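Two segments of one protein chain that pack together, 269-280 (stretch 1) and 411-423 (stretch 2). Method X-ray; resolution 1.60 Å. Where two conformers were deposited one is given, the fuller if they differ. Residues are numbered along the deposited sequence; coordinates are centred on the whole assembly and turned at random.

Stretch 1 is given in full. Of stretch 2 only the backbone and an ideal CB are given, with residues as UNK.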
# COMPACT_ATOMS: atom_id res chain seq x y z
N VAL B 269 9.23 2.43 31.95
CA VAL B 269 9.43 2.71 30.52
C VAL B 269 9.18 1.57 29.53
O VAL B 269 8.90 1.83 28.36
CB VAL B 269 10.81 3.39 30.23
CG1 VAL B 269 11.00 4.55 31.22
CG2 VAL B 269 11.91 2.41 30.27
N ASN B 270 9.31 0.33 30.00
CA ASN B 270 9.02 -0.87 29.19
C ASN B 270 7.55 -1.12 29.26
O ASN B 270 6.98 -1.22 30.36
CB ASN B 270 9.67 -2.17 29.77
CG ASN B 270 11.10 -2.36 29.36
OD1 ASN B 270 11.70 -1.53 28.71
ND2 ASN B 270 11.66 -3.50 29.75
N GLY B 271 6.91 -1.31 28.11
CA GLY B 271 5.48 -1.60 28.12
C GLY B 271 4.73 -0.97 26.99
O GLY B 271 5.28 -0.28 26.13
N THR B 272 3.44 -1.22 26.98
CA THR B 272 2.62 -0.95 25.83
C THR B 272 1.54 0.11 26.13
O THR B 272 0.62 0.31 25.34
CB THR B 272 1.94 -2.22 25.30
OG1 THR B 272 0.91 -2.63 26.21
CG2 THR B 272 2.93 -3.33 25.10
N ALA B 273 1.66 0.81 27.25
CA ALA B 273 0.56 1.68 27.69
C ALA B 273 0.18 2.80 26.75
O ALA B 273 -0.96 3.23 26.71
CB ALA B 273 0.81 2.22 29.07
N VAL B 274 1.14 3.36 26.00
CA VAL B 274 0.84 4.51 25.18
C VAL B 274 0.07 4.06 23.94
O VAL B 274 -0.98 4.60 23.62
CB VAL B 274 2.11 5.25 24.82
CG1 VAL B 274 1.79 6.44 23.91
CG2 VAL B 274 2.87 5.69 26.10
N SER B 275 0.58 3.04 23.26
CA SER B 275 -0.17 2.50 22.11
C SER B 275 -1.51 1.92 22.53
O SER B 275 -2.52 2.11 21.84
CB SER B 275 0.66 1.46 21.37
OG SER B 275 1.12 0.49 22.29
N ALA B 276 -1.55 1.21 23.66
CA ALA B 276 -2.84 0.69 24.16
C ALA B 276 -3.83 1.85 24.45
O ALA B 276 -5.05 1.75 24.21
CB ALA B 276 -2.64 -0.16 25.37
N SER B 277 -3.32 2.92 25.04
CA SER B 277 -4.17 4.07 25.30
C SER B 277 -4.76 4.60 24.00
O SER B 277 -5.98 4.75 23.82
CB SER B 277 -3.38 5.17 25.96
OG SER B 277 -4.24 6.29 26.07
N MSE B 278 -3.89 4.95 23.06
CA MSE B 278 -4.39 5.54 21.81
C MSE B 278 -5.31 4.59 21.03
O MSE B 278 -6.31 5.02 20.41
CB MSE B 278 -3.26 6.01 20.90
CG MSE B 278 -3.79 6.91 19.83
SE MSE B 278 -2.32 7.92 19.00
CE MSE B 278 -3.39 9.51 18.30
N ALA B 279 -4.94 3.31 21.04
CA ALA B 279 -5.73 2.28 20.43
C ALA B 279 -7.12 2.14 21.07
O ALA B 279 -8.10 1.92 20.37
CB ALA B 279 -4.97 0.95 20.43
N THR B 280 -7.19 2.24 22.40
CA THR B 280 -8.48 2.17 23.08
C THR B 280 -9.38 3.32 22.68
O THR B 280 -10.56 3.12 22.37
CB THR B 280 -8.30 2.17 24.62
OG1 THR B 280 -7.62 0.97 25.02
CG2 THR B 280 -9.62 2.28 25.26
N UNK B 411 8.96 -10.90 26.75
CA UNK B 411 8.71 -10.02 25.63
C UNK B 411 7.37 -9.35 25.68
O UNK B 411 6.81 -8.96 24.64
CB UNK B 411 8.84 -10.80 24.32
N UNK B 412 6.81 -9.17 26.88
CA UNK B 412 5.44 -8.62 26.94
C UNK B 412 5.26 -7.14 26.57
O UNK B 412 4.16 -6.60 26.51
CB UNK B 412 4.91 -8.81 28.36
N UNK B 413 6.37 -6.47 26.32
CA UNK B 413 6.34 -5.12 25.80
C UNK B 413 6.15 -5.06 24.27
O UNK B 413 6.08 -3.97 23.72
CB UNK B 413 7.63 -4.40 26.19
N UNK B 414 6.15 -6.22 23.59
CA UNK B 414 6.01 -6.26 22.15
C UNK B 414 4.53 -6.08 21.82
O UNK B 414 3.76 -7.06 21.89
CB UNK B 414 6.56 -7.57 21.57
N UNK B 415 4.20 -4.90 21.37
CA UNK B 415 2.77 -4.47 21.32
C UNK B 415 2.07 -4.96 20.03
O UNK B 415 1.26 -4.20 19.48
CB UNK B 415 2.68 -2.95 21.40
N UNK B 416 2.38 -6.17 19.56
CA UNK B 416 1.78 -6.71 18.33
C UNK B 416 0.28 -6.90 18.49
O UNK B 416 -0.49 -6.62 17.58
CB UNK B 416 2.43 -8.04 17.95
N UNK B 417 -0.17 -7.23 19.68
CA UNK B 417 -1.63 -7.40 19.89
C UNK B 417 -2.30 -6.06 19.61
O UNK B 417 -3.35 -6.02 18.94
CB UNK B 417 -1.95 -7.88 21.31
N UNK B 418 -1.67 -4.95 20.03
CA UNK B 418 -2.26 -3.61 19.86
C UNK B 418 -2.20 -3.22 18.39
O UNK B 418 -3.19 -2.71 17.83
CB UNK B 418 -1.54 -2.57 20.72
N UNK B 419 -1.04 -3.46 17.75
CA UNK B 419 -0.87 -3.05 16.36
C UNK B 419 -1.90 -3.81 15.52
O UNK B 419 -2.54 -3.20 14.63
CB UNK B 419 0.55 -3.32 15.87
N UNK B 420 -2.10 -5.08 15.86
CA UNK B 420 -3.09 -5.93 15.17
C UNK B 420 -4.46 -5.30 15.15
O UNK B 420 -5.12 -5.22 14.10
CB UNK B 420 -3.18 -7.30 15.84
N UNK B 421 -4.91 -4.82 16.30
CA UNK B 421 -6.23 -4.23 16.37
C UNK B 421 -6.33 -3.00 15.48
O UNK B 421 -7.38 -2.70 14.87
CB UNK B 421 -6.57 -3.87 17.82
N UNK B 422 -5.25 -2.25 15.46
CA UNK B 422 -5.26 -0.96 14.71
C UNK B 422 -5.22 -1.16 13.19
O UNK B 422 -5.88 -0.45 12.43
CB UNK B 422 -4.07 -0.10 15.13
N UNK B 423 -4.44 -2.14 12.73
CA UNK B 423 -4.34 -2.45 11.28
C UNK B 423 -5.75 -2.82 10.82
O UNK B 423 -6.25 -2.26 9.81
CB UNK B 423 -3.35 -3.58 11.00

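Stretch 2 approaches stretch 1 through a loop and then a helix, 416-423, whose axis runs 25° from that of helix 273-280 at a closest approach of 9.6 Å. At that spacing side chains must bridge the gap; stretch 1 supplies small ones, A276 and A279, so the reach must come from stretch 2.

Position 411 lies out of reach, and its phi/psi of -141/26 compels no particular residue. It is G411, whose O accepts the backbone bond from the N of 414 that closes a type I turn. At 412 the CB points sideways and meets nothing of stretch 1, so many side chains would do, polar ones included. The residue is N412; its end leads away and is hydrogen-bonded elsewhere in the structure, while its backbone O lies 3.8 Å from CG2 of T272.

Position 413 is the first whose side chain meets stretch 1. The CA of 413 is 4.3 Å from the CA of G271, and the ideal CB of 413 comes 3.7 Å from G271 N. The glycine is not owed to this contact, since a CB there would point away; its backbone angles (143/-180) call for it by themselves. A side chain leaving 413 sideways can pass beside that of N270, and a large apolar or aromatic group would suit, as might a long polar one. F413 takes chi1 p, brings its CB to 3.8 Å from G271 N, and sets its ring obliquely to the amide of N270, with CD2 4.3 Å from ND2.

The CB at 414 points away, so many side chains would suit; Q414 has its NE2 hydrogen-bonded elsewhere in the structure.

At 415, the N-cap position, the CB points toward stretch 1 and finds T272 CG2 at 3.7 Å and S275 OG at 3.9 Å. With neighbors that near, a small residue is the natural reading: alanine, or perhaps serine, which could also cap the helix. A415 gives up any side-chain cap and rests its CB 3.6 Å from CG2 of T272.

Positions 416 and 417 are out of reach and open to many helix formers; both are alanine, A416 and A417.

Position 418 points toward the S275, A276 and A279 surface, with its ideal CB 4.9 Å from A279 CB. The gap left by the two alanines invites a compact apolar side chain; valine, isoleucine or leucine could be considered. V418, chi1 t, fills it with both branches: CG1 lies 3.5 Å from A279 CB and 3.6 Å from S275 O, while CG2 lies 4.3 Å from A276 CB.

Position 419 points away and 420 is out of reach, so any small or polar helix residue would do; they are A419 and N420.

Position 421 points toward stretch 1, but no atom there lies within 5.5 Å of its ideal CB, so small or medium residues, polar or apolar, are plausible. T421 turns its OG1 back to V418 O, a 2.7 Å hydrogen bond, and barely grazes A279.

At 422 the CB again points inward, yet A279 CB is 5.5 Å off, favoring a longer, flexible apolar chain such as methionine or leucine. M422, a selenomethionine, places SE 3.8 Å from A279 CB and CE 3.5 Å from A279 O.

Position 423 is out of reach, so polar or charged residues would do; E423 bonds elsewhere in the structure.

Stretch 2, residues 411-423: GNFQAAAVANTME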
# COMPACT_ATOMS: atom_id res chain seq x y z
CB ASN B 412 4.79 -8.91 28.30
CG ASN B 412 4.41 -10.35 28.47
OD1 ASN B 412 4.13 -11.07 27.50
ND2 ASN B 412 4.35 -10.80 29.73
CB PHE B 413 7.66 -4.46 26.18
CG PHE B 413 8.86 -5.32 25.88
CD1 PHE B 413 9.29 -5.58 24.58
CD2 PHE B 413 9.53 -5.97 26.89
CE1 PHE B 413 10.37 -6.37 24.30
CE2 PHE B 413 10.59 -6.78 26.61
CZ PHE B 413 11.01 -6.99 25.32
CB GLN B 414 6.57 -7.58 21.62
CG GLN B 414 6.52 -7.80 20.14
CD GLN B 414 7.48 -6.88 19.41
OE1 GLN B 414 7.14 -5.74 19.09
NE2 GLN B 414 8.68 -7.39 19.12
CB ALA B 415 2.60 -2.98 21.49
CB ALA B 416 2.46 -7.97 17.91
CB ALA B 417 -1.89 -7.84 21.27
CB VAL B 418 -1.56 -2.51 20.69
CG1 VAL B 418 -2.18 -1.17 20.41
CG2 VAL B 418 -1.56 -2.87 22.16
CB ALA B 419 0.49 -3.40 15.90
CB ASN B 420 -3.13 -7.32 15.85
CG ASN B 420 -4.25 -8.28 15.31
OD1 ASN B 420 -5.34 -8.40 15.92
ND2 ASN B 420 -3.94 -9.04 14.25
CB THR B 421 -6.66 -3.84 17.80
OG1 THR B 421 -5.88 -2.77 18.34
CG2 THR B 421 -6.53 -5.07 18.72
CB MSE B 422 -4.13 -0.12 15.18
CG MSE B 422 -4.33 0.40 16.59
SE MSE B 422 -5.93 1.56 16.76
CE MSE B 422 -7.33 0.30 17.38
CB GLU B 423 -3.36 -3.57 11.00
CG GLU B 423 -1.92 -3.31 11.42
CD GLU B 423 -1.15 -2.35 10.52
OE1 GLU B 423 -0.40 -2.87 9.68
OE2 GLU B 423 -1.21 -1.14 10.70
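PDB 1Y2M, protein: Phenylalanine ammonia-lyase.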